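Local structure of putative histidinol-phosphate aminotransferase (Burkholderia pseudomallei, 3P1T) at residues A[19-24]-A[313-318]; A[54-59]-A[235-240]. The protein probably catalyses the pyridoxal-phosphate-dependent transamination of L-histidinol phosphate with 2-oxoglutarate, a step of L-histidine biosynthesis. All blocks are in the same frame, centred on the assembly; numbering follows the deposited sequence.

Interaction 1: A[19-24]-A[313-318]; sequences VCLAFN and IRISIG. With TLA (L(+)-tartaric acid), chain F.
With CG anti to the backbone N (chi1 -168°) and a bend at chi3 (67°) that places NE, Arg314 brings its guanidinium under the amide of Asn24, whose own CG stands anti to the carbonyl carbon (chi1 -62°). The two side chains cross at about a right angle: Asn24 ND2 sits over the centre of the guanidinium, 3.3 Å from Arg314 CZ, with the two planes tilted to each other. At the guanidinium edge Arg314 NH2 makes a weak, bent bond to Ala22 O (2.7 Å), while Arg314 NH1 donates to O41 of a tartrate (2.6 Å). The tartrate, probably from the crystallisation liquor, also donates from O3 to Phe23 O (2.9 Å), and Asn146 and Lys198 bind it too. Arg314 probably corresponds to the arginine that binds the alpha-carboxylate of glutamate or 2-oxoglutarate in these aminotransferases, and the tartrate carboxylate is consistent with this. The other branch of the Asn24 amide, OD1, accepts from Ser316 OG at 2.7 Å, and Tyr173 OH bonds Asn24 ND2, which fixes the amide's rotation. Further back, Ser316 N donates to Leu21 O (3.0 Å), and Leu21 CD2 packs on Gly318 N at 3.7 Å. Strands 19-20 and 312-316 flank strand 299-303 in one mixed sheet, Leu21 and Arg314 both bonding to it through their backbones; Leu21 and Ile315 rest on helix 320-333, and Phe279 of strand 279-283 makes a cation-pi contact with Arg314.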
loop_
_atom_site.group_PDB
_atom_site.type_symbol
_atom_site.label_atom_id
_atom_site.label_comp_id
_atom_site.label_asym_id
_atom_site.label_seq_id
_atom_site.Cartn_x
_atom_site.Cartn_y
_atom_site.Cartn_z
ATOM N N VAL A 19 -26.823 7.798 -11.293
ATOM C CA VAL A 19 -26.132 6.832 -12.140
ATOM C C VAL A 19 -24.704 7.335 -12.403
ATOM O O VAL A 19 -24.530 8.451 -12.904
ATOM C CB VAL A 19 -26.958 6.629 -13.459
ATOM C CG1 VAL A 19 -26.150 5.961 -14.563
ATOM C CG2 VAL A 19 -28.245 5.848 -13.202
ATOM N N CYS A 20 -23.684 6.516 -12.047
ATOM C CA CYS A 20 -22.269 6.846 -12.278
ATOM C C CYS A 20 -21.687 5.844 -13.263
ATOM O O CYS A 20 -21.565 4.652 -12.978
ATOM C CB CYS A 20 -21.451 6.905 -10.984
ATOM S SG CYS A 20 -19.726 7.490 -11.195
ATOM N N LEU A 21 -21.358 6.354 -14.438
ATOM C CA LEU A 21 -20.725 5.654 -15.542
ATOM C C LEU A 21 -19.498 6.461 -15.921
ATOM O O LEU A 21 -19.334 6.823 -17.087
ATOM C CB LEU A 21 -21.720 5.500 -16.730
ATOM C CG LEU A 21 -23.125 4.941 -16.490
ATOM C CD1 LEU A 21 -24.017 5.222 -17.672
ATOM C CD2 LEU A 21 -23.099 3.458 -16.219
ATOM N N ALA A 22 -18.667 6.814 -14.920
ATOM C CA ALA A 22 -17.515 7.694 -15.143
ATOM C C ALA A 22 -16.157 7.086 -14.747
ATOM O O ALA A 22 -15.143 7.618 -15.208
ATOM C CB ALA A 22 -17.711 8.982 -14.350
ATOM N N PHE A 23 -16.107 6.038 -13.877
ATOM C CA PHE A 23 -14.807 5.533 -13.399
ATOM C C PHE A 23 -14.507 4.086 -13.790
ATOM O O PHE A 23 -13.536 3.525 -13.267
ATOM C CB PHE A 23 -14.704 5.649 -11.875
ATOM C CG PHE A 23 -14.854 7.070 -11.420
ATOM C CD1 PHE A 23 -13.847 7.998 -11.651
ATOM C CD2 PHE A 23 -16.020 7.500 -10.801
ATOM C CE1 PHE A 23 -14.011 9.334 -11.288
ATOM C CE2 PHE A 23 -16.170 8.834 -10.411
ATOM C CZ PHE A 23 -15.166 9.739 -10.663
ATOM N N ASN A 24 -15.265 3.513 -14.749
ATOM C CA ASN A 24 -15.046 2.162 -15.289
ATOM C C ASN A 24 -15.075 1.102 -14.176
ATOM O O ASN A 24 -14.345 0.105 -14.252
ATOM C CB ASN A 24 -13.700 2.079 -16.063
ATOM C CG ASN A 24 -13.610 2.979 -17.263
ATOM O OD1 ASN A 24 -14.608 3.308 -17.925
ATOM N ND2 ASN A 24 -12.396 3.369 -17.590
ATOM N N ILE A 313 -16.334 12.458 -24.574
ATOM C CA ILE A 313 -16.756 11.934 -23.278
ATOM C C ILE A 313 -16.523 10.423 -23.290
ATOM O O ILE A 313 -16.676 9.776 -24.324
ATOM C CB ILE A 313 -18.209 12.299 -22.836
ATOM C CG1 ILE A 313 -19.261 11.935 -23.920
ATOM C CG2 ILE A 313 -18.300 13.774 -22.413
ATOM C CD1 ILE A 313 -20.696 11.985 -23.491
ATOM N N ARG A 314 -16.103 9.880 -22.153
ATOM C CA ARG A 314 -15.893 8.452 -21.973
ATOM C C ARG A 314 -17.026 7.951 -21.109
ATOM O O ARG A 314 -17.139 8.334 -19.941
ATOM C CB ARG A 314 -14.501 8.147 -21.369
ATOM C CG ARG A 314 -14.126 6.665 -21.424
ATOM C CD ARG A 314 -13.008 6.311 -20.460
ATOM N NE ARG A 314 -13.464 6.446 -19.079
ATOM C CZ ARG A 314 -12.668 6.660 -18.047
ATOM N NH1 ARG A 314 -11.360 6.772 -18.223
ATOM N NH2 ARG A 314 -13.173 6.790 -16.829
ATOM N N ILE A 315 -17.920 7.171 -21.711
ATOM C CA ILE A 315 -19.094 6.615 -21.033
ATOM C C ILE A 315 -18.804 5.171 -20.629
ATOM O O ILE A 315 -18.551 4.337 -21.504
ATOM C CB ILE A 315 -20.353 6.706 -21.952
ATOM C CG1 ILE A 315 -20.594 8.147 -22.465
ATOM C CG2 ILE A 315 -21.571 6.125 -21.223
ATOM C CD1 ILE A 315 -21.696 8.288 -23.500
ATOM N N SER A 316 -18.858 4.863 -19.325
ATOM C CA SER A 316 -18.659 3.479 -18.883
ATOM C C SER A 316 -19.920 2.643 -19.168
ATOM O O SER A 316 -21.011 3.201 -19.368
ATOM C CB SER A 316 -18.299 3.424 -17.404
ATOM O OG SER A 316 -17.101 4.139 -17.165
ATOM N N ILE A 317 -19.756 1.313 -19.250
ATOM C CA ILE A 317 -20.872 0.395 -19.472
ATOM C C ILE A 317 -21.205 -0.228 -18.115
ATOM O O ILE A 317 -20.378 -0.968 -17.554
ATOM C CB ILE A 317 -20.541 -0.653 -20.575
ATOM C CG1 ILE A 317 -20.102 -0.001 -21.911
ATOM C CG2 ILE A 317 -21.655 -1.660 -20.754
ATOM C CD1 ILE A 317 -21.062 1.007 -22.559
ATOM N N GLY A 318 -22.372 0.136 -17.575
ATOM C CA GLY A 318 -22.839 -0.354 -16.277
ATOM C C GLY A 318 -23.846 -1.474 -16.414
ATOM O O GLY A 318 -23.830 -2.200 -17.412
HETATM O O1 TLA F . -7.719 2.401 -13.766
HETATM C C1 TLA F . -8.086 3.347 -14.448
HETATM C C2 TLA F . -8.375 4.847 -13.846
HETATM O O2 TLA F . -7.815 5.456 -12.487
HETATM C C3 TLA F . -10.020 4.969 -13.871
HETATM O O3 TLA F . -10.892 4.643 -12.596
HETATM C C4 TLA F . -10.381 6.279 -14.780
HETATM O O4 TLA F . -11.254 7.034 -14.065
HETATM O O41 TLA F . -9.780 6.540 -16.135
#

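Interaction 2: A[54-59]-A[235-240]; sequences PRVMRK and HALEAA
A salt-bridge network of Arg55, Lys59 and Glu238 joins two roughly parallel helices, 52-64 and 231-241, whose segments cross at 28° with their axes 10.0 Å apart. Arg55 and Lys59, one turn apart on the first helix, converge on the carboxylate of Glu238. Arg55 meets it side-on with two nitrogens: NE donates to Glu238 OE2 at 2.8 Å and NH2 to Glu238 OE1 at 2.9 Å. Both bonds are nearly straight, lie in the guanidinium plane and reach the syn sides of the oxygens; the carboxylate and guanidinium planes are 22° apart. Glu238 gets there with CG anti to the backbone N (chi1 -176°) and an extended chain beyond. Two positive groups sharing one carboxylate would probably keep it ionised. Beneath the charges lies an apolar layer in which the two branches of Val56 part: CG1 touches Leu237 CD2 and CG2 touches Glu238 CB, each at 4.0 Å. Leu237 continues this layer onto Leu60 and onto Leu73 of strand 71-74. The same Arg55 NH2 also lies 3.2 Å from His235 NE2, which is near the guanidinium plane, and His235 ND1 is bonded to Thr231 O. Lys59, bent at chi2 and chi4, brings NZ to Glu238 OE2 at 2.8 Å from above the carboxylate plane, giving that oxygen its second donor.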
loop_
_atom_site.group_PDB
_atom_site.type_symbol
_atom_site.label_atom_id
_atom_site.label_comp_id
_atom_site.label_asym_id
_atom_site.label_seq_id
_atom_site.Cartn_x
_atom_site.Cartn_y
_atom_site.Cartn_z
ATOM N N PRO A 54 2.422 -15.752 1.499
ATOM C CA PRO A 54 2.935 -16.762 0.540
ATOM C C PRO A 54 1.839 -17.600 -0.120
ATOM O O PRO A 54 2.002 -17.980 -1.280
ATOM C CB PRO A 54 3.823 -17.667 1.398
ATOM C CG PRO A 54 3.398 -17.432 2.783
ATOM C CD PRO A 54 2.940 -16.015 2.857
ATOM N N ARG A 55 0.730 -17.869 0.604
ATOM C CA ARG A 55 -0.405 -18.635 0.094
ATOM C C ARG A 55 -1.073 -17.904 -1.086
ATOM O O ARG A 55 -1.374 -18.542 -2.093
ATOM C CB ARG A 55 -1.421 -18.884 1.214
ATOM C CG ARG A 55 -2.525 -19.861 0.818
ATOM C CD ARG A 55 -3.571 -20.062 1.909
ATOM N NE ARG A 55 -4.470 -18.910 2.083
ATOM C CZ ARG A 55 -4.540 -18.151 3.175
ATOM N NH1 ARG A 55 -3.778 -18.416 4.230
ATOM N NH2 ARG A 55 -5.395 -17.143 3.235
ATOM N N VAL A 56 -1.284 -16.581 -0.970
ATOM C CA VAL A 56 -1.920 -15.782 -2.024
ATOM C C VAL A 56 -0.945 -15.659 -3.214
ATOM O O VAL A 56 -1.399 -15.714 -4.364
ATOM C CB VAL A 56 -2.408 -14.392 -1.511
ATOM C CG1 VAL A 56 -2.953 -13.536 -2.639
ATOM C CG2 VAL A 56 -3.473 -14.556 -0.431
HETATM N N MSE A 57 0.386 -15.541 -2.951
HETATM C CA MSE A 57 1.398 -15.454 -4.034
HETATM C C MSE A 57 1.331 -16.686 -4.917
HETATM O O MSE A 57 1.351 -16.556 -6.140
HETATM C CB MSE A 57 2.830 -15.276 -3.494
HETATM C CG MSE A 57 3.091 -13.886 -2.920
HETATM SE SE MSE A 57 2.787 -12.503 -4.231
HETATM C CE MSE A 57 4.292 -12.716 -5.375
ATOM N N ARG A 58 1.192 -17.865 -4.284
ATOM C CA ARG A 58 1.087 -19.156 -4.928
ATOM C C ARG A 58 -0.211 -19.225 -5.708
ATOM O O ARG A 58 -0.200 -19.699 -6.843
ATOM C CB ARG A 58 1.172 -20.253 -3.867
ATOM C CG ARG A 58 1.027 -21.681 -4.387
ATOM C CD ARG A 58 1.014 -22.722 -3.268
ATOM N NE ARG A 58 -0.014 -22.481 -2.244
ATOM C CZ ARG A 58 -1.294 -22.840 -2.341
ATOM N NH1 ARG A 58 -1.745 -23.431 -3.442
ATOM N NH2 ARG A 58 -2.136 -22.589 -1.349
ATOM N N LYS A 59 -1.325 -18.724 -5.112
ATOM C CA LYS A 59 -2.652 -18.698 -5.748
ATOM C C LYS A 59 -2.609 -17.848 -7.032
ATOM O O LYS A 59 -3.161 -18.271 -8.039
ATOM C CB LYS A 59 -3.731 -18.169 -4.778
ATOM C CG LYS A 59 -4.700 -19.220 -4.213
ATOM C CD LYS A 59 -4.105 -20.091 -3.100
ATOM C CE LYS A 59 -5.073 -21.131 -2.580
ATOM N NZ LYS A 59 -6.258 -20.531 -1.902
ATOM N N HIS A 235 -6.948 -11.587 1.702
ATOM C CA HIS A 235 -8.081 -12.530 1.727
ATOM C C HIS A 235 -9.145 -12.144 0.706
ATOM O O HIS A 235 -9.810 -13.026 0.170
ATOM C CB HIS A 235 -8.702 -12.652 3.117
ATOM C CG HIS A 235 -7.819 -13.436 4.041
ATOM N ND1 HIS A 235 -6.751 -12.846 4.694
ATOM C CD2 HIS A 235 -7.810 -14.760 4.311
ATOM C CE1 HIS A 235 -6.158 -13.815 5.366
ATOM N NE2 HIS A 235 -6.754 -14.985 5.163
ATOM N N ALA A 236 -9.263 -10.846 0.399
ATOM C CA ALA A 236 -10.195 -10.349 -0.603
ATOM C C ALA A 236 -9.761 -10.835 -1.995
ATOM O O ALA A 236 -10.535 -11.531 -2.678
ATOM C CB ALA A 236 -10.269 -8.834 -0.550
ATOM N N LEU A 237 -8.484 -10.554 -2.356
ATOM C CA LEU A 237 -7.884 -10.946 -3.624
ATOM C C LEU A 237 -7.971 -12.459 -3.822
ATOM O O LEU A 237 -8.392 -12.908 -4.903
ATOM C CB LEU A 237 -6.426 -10.478 -3.706
ATOM C CG LEU A 237 -5.656 -10.893 -4.958
ATOM C CD1 LEU A 237 -6.286 -10.340 -6.197
ATOM C CD2 LEU A 237 -4.229 -10.472 -4.876
ATOM N N GLU A 238 -7.626 -13.234 -2.773
ATOM C CA GLU A 238 -7.676 -14.690 -2.823
ATOM C C GLU A 238 -9.076 -15.198 -3.236
ATOM O O GLU A 238 -9.163 -16.088 -4.082
ATOM C CB GLU A 238 -7.289 -15.263 -1.475
ATOM C CG GLU A 238 -7.213 -16.769 -1.474
ATOM C CD GLU A 238 -6.744 -17.358 -0.169
ATOM O OE1 GLU A 238 -7.165 -16.857 0.901
ATOM O OE2 GLU A 238 -5.960 -18.334 -0.224
ATOM N N ALA A 239 -10.150 -14.618 -2.656
ATOM C CA ALA A 239 -11.536 -14.968 -2.949
ATOM C C ALA A 239 -11.929 -14.520 -4.351
ATOM O O ALA A 239 -12.648 -15.246 -5.028
ATOM C CB ALA A 239 -12.462 -14.341 -1.921
ATOM N N ALA A 240 -11.430 -13.350 -4.803
ATOM C CA ALA A 240 -11.734 -12.818 -6.134
ATOM C C ALA A 240 -11.140 -13.686 -7.250
ATOM O O ALA A 240 -11.669 -13.675 -8.368
ATOM C CB ALA A 240 -11.218 -11.395 -6.268
#

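How the interactions relate
From the N terminus the chain first passes through 19-24, then enters helix 52-64, which carries 54-59. After all seven strands of the larger sheet it reaches 235-240 on helix 231-241, where interaction 2 closes a loop with 175 residues between its segments. Helix 244-267 and strands 279-283 and 299-303 follow before 313-318 returns to the start and closes interaction 1 over 288 intervening residues. Interaction 2 is therefore nested inside the larger loop. The two do not touch: their centres lie 29 Å apart and their nearest atoms about 14 Å. Interaction 1 joins the turn after edge strand 19-20 to strand 312-316 within the four-stranded sheet; interaction 2 joins two helices beside the seven-stranded one.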